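Local coordinates for putative cell filamentation protein (Bartonella quintana, PDB 4N67) that probably transfers AMP from ATP onto hydroxyl groups of target proteins as a Fic-domain effector, and here holds ADP in its nucleotide pocket, at residues A143-A148 and M165-L170. The protein carries 2 engineered substitutions. Sequence-based numbering, arbitrary orientation. Where two conformers were deposited one is given.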
# COMPACT_ATOMS: atom_id res chain seq x y z
N ALA A 143 -9.63 6.63 -6.53
CA ALA A 143 -10.31 5.83 -5.49
C ALA A 143 -10.45 4.37 -5.93
O ALA A 143 -10.28 3.46 -5.10
CB ALA A 143 -11.68 6.42 -5.14
N GLU A 144 -10.77 4.16 -7.21
CA GLU A 144 -10.86 2.78 -7.74
C GLU A 144 -9.51 2.07 -7.71
O GLU A 144 -9.42 0.88 -7.40
CB GLU A 144 -11.44 2.77 -9.15
CG GLU A 144 -12.89 3.22 -9.20
CD GLU A 144 -13.55 2.93 -10.54
OE1 GLU A 144 -13.02 2.09 -11.31
OE2 GLU A 144 -14.60 3.55 -10.84
N VAL A 145 -8.44 2.78 -8.03
CA VAL A 145 -7.12 2.18 -7.98
C VAL A 145 -6.83 1.80 -6.52
O VAL A 145 -6.33 0.70 -6.21
CB VAL A 145 -6.04 3.18 -8.49
CG1 VAL A 145 -4.63 2.70 -8.16
CG2 VAL A 145 -6.23 3.40 -9.98
N PHE A 146 -7.16 2.69 -5.60
CA PHE A 146 -6.88 2.44 -4.18
C PHE A 146 -7.68 1.24 -3.67
O PHE A 146 -7.15 0.41 -2.92
CB PHE A 146 -7.18 3.66 -3.30
CG PHE A 146 -6.49 3.60 -1.99
CD1 PHE A 146 -5.13 3.91 -1.92
CD2 PHE A 146 -7.11 3.10 -0.86
CE1 PHE A 146 -4.43 3.79 -0.75
CE2 PHE A 146 -6.41 3.00 0.34
CZ PHE A 146 -5.06 3.35 0.38
N THR A 147 -8.95 1.16 -4.02
CA THR A 147 -9.73 -0.00 -3.55
C THR A 147 -9.18 -1.30 -4.15
O THR A 147 -9.16 -2.32 -3.48
CB THR A 147 -11.23 0.14 -3.79
OG1 THR A 147 -11.48 0.34 -5.16
CG2 THR A 147 -11.76 1.34 -3.04
N ALA A 148 -8.72 -1.27 -5.40
CA ALA A 148 -8.07 -2.44 -5.99
C ALA A 148 -6.82 -2.83 -5.21
O ALA A 148 -6.59 -4.01 -4.91
CB ALA A 148 -7.75 -2.18 -7.45
N MET A 165 1.74 5.81 -0.73
CA MET A 165 2.84 6.40 -1.47
C MET A 165 2.68 6.16 -2.98
O MET A 165 2.94 7.02 -3.80
CB MET A 165 4.19 5.86 -1.00
CG MET A 165 5.38 6.48 -1.69
SD MET A 165 5.47 8.28 -1.53
CE MET A 165 5.79 8.46 0.20
N PHE A 166 2.24 4.97 -3.35
CA PHE A 166 1.97 4.70 -4.75
C PHE A 166 1.00 5.75 -5.31
O PHE A 166 1.20 6.29 -6.40
CB PHE A 166 1.44 3.25 -4.89
CG PHE A 166 1.15 2.79 -6.30
CD1 PHE A 166 -0.06 3.04 -6.91
CD2 PHE A 166 2.08 1.99 -6.95
CE1 PHE A 166 -0.32 2.57 -8.18
CE2 PHE A 166 1.82 1.49 -8.21
CZ PHE A 166 0.62 1.79 -8.81
N MET A 167 -0.05 6.02 -4.55
CA MET A 167 -1.02 7.04 -5.00
C MET A 167 -0.43 8.42 -5.07
O MET A 167 -0.71 9.17 -6.01
CB MET A 167 -2.24 7.09 -4.09
CG MET A 167 -3.00 5.80 -4.00
SD MET A 167 -3.47 5.07 -5.56
CE MET A 167 -4.47 6.36 -6.30
N GLU A 168 0.40 8.78 -4.10
CA GLU A 168 1.02 10.09 -4.15
C GLU A 168 1.81 10.28 -5.44
O GLU A 168 1.73 11.31 -6.10
CB GLU A 168 1.97 10.31 -2.97
CG GLU A 168 1.33 10.45 -1.59
CD GLU A 168 2.34 10.87 -0.51
OE1 GLU A 168 3.28 11.62 -0.84
OE2 GLU A 168 2.16 10.41 0.63
N LYS A 169 2.57 9.25 -5.82
CA LYS A 169 3.40 9.36 -7.00
C LYS A 169 2.60 9.26 -8.30
O LYS A 169 2.88 9.97 -9.26
CB LYS A 169 4.54 8.34 -6.95
CG LYS A 169 5.59 8.69 -5.90
CD LYS A 169 6.50 9.82 -6.38
CE LYS A 169 7.16 10.56 -5.22
NZ LYS A 169 7.67 11.89 -5.62
N LEU A 170 1.58 8.41 -8.31
CA LEU A 170 0.67 8.34 -9.45
C LEU A 170 0.00 9.70 -9.68
O LEU A 170 -0.07 10.21 -10.80
CB LEU A 170 -0.38 7.27 -9.20
CG LEU A 170 -1.39 7.00 -10.32
CD1 LEU A 170 -0.72 6.44 -11.57
CD2 LEU A 170 -2.49 6.07 -9.82
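M167 reaches from helix 164-174 to V145 and F146 on helix 135-152, and its side chain, which touches both, is the main bridge between the two helices. The segments run nearly antiparallel, at 153°, with axes 10.9 Å apart, a separation bridged here by side chains.

The aromatic part of the contact is an edge approach. The CG methylene of M167 comes up to CD1 of F146 at 3.5 Å, near the plane of the ring, so the methionine meets the rim of the ring, not a face. The ring also touches the bound ADP, as well as M204 of helix 202-211.

Aliphatic packing makes up the rest. Bends at chi2 and chi3 (-52° and -59°) turn the M167 chain toward V145, setting SD 3.7 Å from CG1 of V145 and CE 4.1 Å from the same methyl. That methyl is also 4.3 Å from CE1 of F166 and equally far from CD2 of L170, a looser fit. L120 and L124 of helix 112-126 adjoin V145, extending the apolar cluster.

All five touching residues are buried and meet through carbon and sulphur alone. Between these two segments the attraction therefore rests on dispersion and the exclusion of water, and F146 links this apolar packing to the ADP pocket, to which it belongs.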